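Brefeldin A esterase (Bacillus subtilis, PDB 1JKM) hydrolyses the ester bond of the macrolide brefeldin A, probably through the serine hydrolase mechanism of its alpha/beta hydrolase family. Local coordinates at residues 175-180 against 209-214. Numbering follows the deposited sequence.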
ATOM      1  N   VAL B 175     -19.166 -10.879 -32.001  1.00 33.34           N
ATOM      2  CA  VAL B 175     -18.218 -11.846 -31.461  1.00 30.42           C
ATOM      3  C   VAL B 175     -18.910 -13.194 -31.297  1.00 27.84           C
ATOM      4  O   VAL B 175     -18.322 -14.215 -31.618  1.00 28.88           O
ATOM      5  CB  VAL B 175     -17.648 -11.353 -30.100  1.00 34.52           C
ATOM      6  CG1 VAL B 175     -16.746 -12.390 -29.462  1.00 29.85           C
ATOM      7  CG2 VAL B 175     -16.875 -10.054 -30.285  1.00 32.45           C
ATOM      8  N   ASP B 176     -20.139 -13.209 -30.806  1.00 27.83           N
ATOM      9  CA  ASP B 176     -20.924 -14.414 -30.645  1.00 33.49           C
ATOM     10  C   ASP B 176     -21.107 -15.141 -31.985  1.00 36.11           C
ATOM     11  O   ASP B 176     -20.776 -16.322 -32.113  1.00 35.01           O
ATOM     12  CB  ASP B 176     -22.309 -14.042 -30.089  1.00 30.27           C
ATOM     13  CG  ASP B 176     -23.147 -15.301 -29.933  1.00 36.22           C
ATOM     14  OD1 ASP B 176     -22.688 -16.260 -29.276  1.00 34.00           O
ATOM     15  OD2 ASP B 176     -24.262 -15.327 -30.481  1.00 41.16           O
ATOM     16  N   GLU B 177     -21.383 -14.350 -33.038  1.00 38.82           N
ATOM     17  CA  GLU B 177     -21.489 -14.937 -34.372  1.00 43.42           C
ATOM     18  C   GLU B 177     -20.156 -15.498 -34.840  1.00 43.32           C
ATOM     19  O   GLU B 177     -20.154 -16.394 -35.685  1.00 43.74           O
ATOM     20  CB  GLU B 177     -22.019 -13.965 -35.423  1.00 45.66           C
ATOM     21  CG  GLU B 177     -23.271 -13.195 -35.052  1.00 60.60           C
ATOM     22  CD  GLU B 177     -23.348 -11.852 -35.769  1.00 67.85           C
ATOM     23  OE1 GLU B 177     -22.686 -11.706 -36.829  1.00 73.40           O
ATOM     24  OE2 GLU B 177     -24.063 -10.937 -35.290  1.00 68.55           O
ATOM     25  N   HIS B 178     -19.025 -14.961 -34.372  1.00 41.99           N
ATOM     26  CA  HIS B 178     -17.717 -15.340 -34.856  1.00 39.87           C
ATOM     27  C   HIS B 178     -16.933 -16.179 -33.853  1.00 37.42           C
ATOM     28  O   HIS B 178     -15.703 -16.288 -33.959  1.00 36.82           O
ATOM     29  CB  HIS B 178     -16.919 -14.089 -35.292  1.00 40.74           C
ATOM     30  CG  HIS B 178     -17.573 -13.415 -36.466  1.00 44.62           C
ATOM     31  ND1 HIS B 178     -18.636 -12.540 -36.334  1.00 37.35           N
ATOM     32  CD2 HIS B 178     -17.310 -13.507 -37.792  1.00 43.31           C
ATOM     33  CE1 HIS B 178     -19.000 -12.125 -37.535  1.00 42.10           C
ATOM     34  NE2 HIS B 178     -18.219 -12.692 -38.429  1.00 40.97           N
ATOM     35  N   ARG B 179     -17.628 -16.871 -32.948  1.00 37.33           N
ATOM     36  CA  ARG B 179     -16.930 -17.845 -32.091  1.00 36.34           C
ATOM     37  C   ARG B 179     -16.000 -18.775 -32.849  1.00 38.18           C
ATOM     38  O   ARG B 179     -14.802 -18.877 -32.511  1.00 37.36           O
ATOM     39  CB  ARG B 179     -17.896 -18.617 -31.205  1.00 32.45           C
ATOM     40  CG  ARG B 179     -18.575 -17.788 -30.118  1.00 34.91           C
ATOM     41  CD  ARG B 179     -19.723 -18.536 -29.467  1.00 25.62           C
ATOM     42  NE  ARG B 179     -20.510 -17.734 -28.550  1.00 33.17           N
ATOM     43  CZ  ARG B 179     -20.523 -17.826 -27.219  1.00 28.86           C
ATOM     44  NH1 ARG B 179     -19.746 -18.743 -26.647  1.00 28.67           N
ATOM     45  NH2 ARG B 179     -21.305 -17.033 -26.493  1.00 30.46           N
ATOM     46  N   GLU B 180     -16.476 -19.449 -33.903  1.00 39.38           N
ATOM     47  CA  GLU B 180     -15.595 -20.356 -34.637  1.00 41.39           C
ATOM     48  C   GLU B 180     -14.380 -19.684 -35.245  1.00 41.24           C
ATOM     49  O   GLU B 180     -13.254 -20.144 -35.037  1.00 40.74           O
ATOM     50  CB  GLU B 180     -16.371 -21.108 -35.725  1.00 49.42           C
ATOM     51  CG  GLU B 180     -16.813 -22.470 -35.187  1.00 63.56           C
ATOM     52  CD  GLU B 180     -18.174 -22.373 -34.519  1.00 73.46           C
ATOM     53  OE1 GLU B 180     -19.178 -22.263 -35.259  1.00 77.23           O
ATOM     54  OE2 GLU B 180     -18.206 -22.408 -33.267  1.00 79.38           O
ATOM     55  N   ARG B 209     -33.735  -8.142 -26.016  1.00 36.59           N
ATOM     56  CA  ARG B 209     -33.810  -8.357 -27.444  1.00 34.76           C
ATOM     57  C   ARG B 209     -33.739  -9.831 -27.784  1.00 35.80           C
ATOM     58  O   ARG B 209     -33.544 -10.164 -28.949  1.00 37.89           O
ATOM     59  CB  ARG B 209     -32.717  -7.549 -28.155  1.00 34.46           C
ATOM     60  CG  ARG B 209     -32.888  -6.064 -27.832  1.00 35.59           C
ATOM     61  CD  ARG B 209     -32.305  -5.169 -28.916  1.00 33.85           C
ATOM     62  NE  ARG B 209     -32.570  -3.758 -28.574  1.00 35.31           N
ATOM     63  CZ  ARG B 209     -31.700  -2.789 -28.880  1.00 37.89           C
ATOM     64  NH1 ARG B 209     -30.557  -3.058 -29.506  1.00 30.39           N
ATOM     65  NH2 ARG B 209     -32.008  -1.552 -28.534  1.00 32.79           N
ATOM     66  N   GLY B 210     -33.829 -10.725 -26.802  1.00 34.85           N
ATOM     67  CA  GLY B 210     -33.828 -12.152 -27.053  1.00 33.25           C
ATOM     68  C   GLY B 210     -32.486 -12.743 -27.402  1.00 36.82           C
ATOM     69  O   GLY B 210     -32.479 -13.819 -28.021  1.00 35.91           O
ATOM     70  N   ARG B 211     -31.341 -12.098 -27.080  1.00 33.21           N
ATOM     71  CA  ARG B 211     -30.080 -12.753 -27.434  1.00 31.49           C
ATOM     72  C   ARG B 211     -29.173 -12.857 -26.195  1.00 32.37           C
ATOM     73  O   ARG B 211     -27.954 -12.875 -26.329  1.00 33.94           O
ATOM     74  CB  ARG B 211     -29.364 -12.200 -28.650  1.00 36.43           C
ATOM     75  CG  ARG B 211     -29.822 -12.956 -29.933  1.00 37.59           C
ATOM     76  CD  ARG B 211     -29.015 -12.673 -31.155  1.00 45.08           C
ATOM     77  NE  ARG B 211     -27.667 -13.234 -31.199  1.00 48.99           N
ATOM     78  CZ  ARG B 211     -26.791 -12.893 -32.148  1.00 55.69           C
ATOM     79  NH1 ARG B 211     -27.179 -12.016 -33.086  1.00 55.83           N
ATOM     80  NH2 ARG B 211     -25.558 -13.403 -32.178  1.00 47.16           N
ATOM     81  N   LEU B 212     -29.796 -13.234 -25.082  1.00 33.38           N
ATOM     82  CA  LEU B 212     -29.061 -13.567 -23.861  1.00 32.73           C
ATOM     83  C   LEU B 212     -28.118 -14.746 -24.051  1.00 37.56           C
ATOM     84  O   LEU B 212     -27.021 -14.786 -23.447  1.00 36.88           O
ATOM     85  CB  LEU B 212     -29.994 -13.830 -22.697  1.00 27.09           C
ATOM     86  CG  LEU B 212     -29.748 -13.160 -21.346  1.00 38.66           C
ATOM     87  CD1 LEU B 212     -30.393 -13.908 -20.202  1.00 31.89           C
ATOM     88  CD2 LEU B 212     -28.278 -12.893 -21.081  1.00 30.44           C
ATOM     89  N   ASP B 213     -28.386 -15.670 -24.975  1.00 31.83           N
ATOM     90  CA  ASP B 213     -27.458 -16.751 -25.270  1.00 30.20           C
ATOM     91  C   ASP B 213     -26.105 -16.348 -25.811  1.00 30.79           C
ATOM     92  O   ASP B 213     -25.196 -17.175 -25.988  1.00 31.65           O
ATOM     93  CB  ASP B 213     -28.139 -17.710 -26.278  1.00 42.47           C
ATOM     94  CG  ASP B 213     -28.415 -16.949 -27.568  1.00 47.98           C
ATOM     95  OD1 ASP B 213     -29.382 -16.155 -27.555  1.00 54.23           O
ATOM     96  OD2 ASP B 213     -27.666 -17.142 -28.544  1.00 54.23           O
ATOM     97  N   ALA B 214     -25.891 -15.098 -26.220  1.00 27.56           N
ATOM     98  CA  ALA B 214     -24.634 -14.613 -26.726  1.00 27.10           C
ATOM     99  C   ALA B 214     -23.624 -14.490 -25.547  1.00 29.31           C
ATOM    100  O   ALA B 214     -22.445 -14.455 -25.861  1.00 31.90           O
ATOM    101  CB  ALA B 214     -24.807 -13.240 -27.376  1.00 24.56           C
TER
HETATM  102  O   HOH W   1     -23.927 -18.247 -28.726  1.00 55.19           O
HETATM  103  O   HOH W   2     -26.869 -15.118 -29.737  1.00 68.48           O
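The guanidinium of Arg211 meets Asp176 edge-on: OD2 of Asp176 lies in its plane, 2.9 Å from NH2 of Arg211, and the bond is nearly straight at 163°. Glu177 and water 2 also sit at its edge, the former making a long salt bridge of 4.0 Å from OE2 to NH1 of Arg211. The guanidinium of Arg179 likewise works through its edge, where NE reaches OD1 of Asp176 at 2.7 Å and NH2 donates a weak bond to the backbone O of Ala214. With CG of Asp176 anti to the backbone nitrogen (chi1 179°) and its CB directed toward 209-214, the carboxylate is carried across to Arg211 and Ala214; the methyl CB of Ala214 lies 3.7 Å from CG of Asp176. Each carboxylate oxygen is met on its anti side by a different arginine. Arg179 has a second acidic partner in Asp216. One acid shared by two guanidiniums thereby bridges the helix 163-177/179-182 junction and the loop between helix 194-208 and strand 217-221 of the alpha/beta hydrolase fold. OD2 of Asp213 approaches OD2 of Asp176 to 4.3 Å, with water 2, at doubtfully short distances, between them. The two arginine salt bridges should offset this repulsion and favour a charged Asp176.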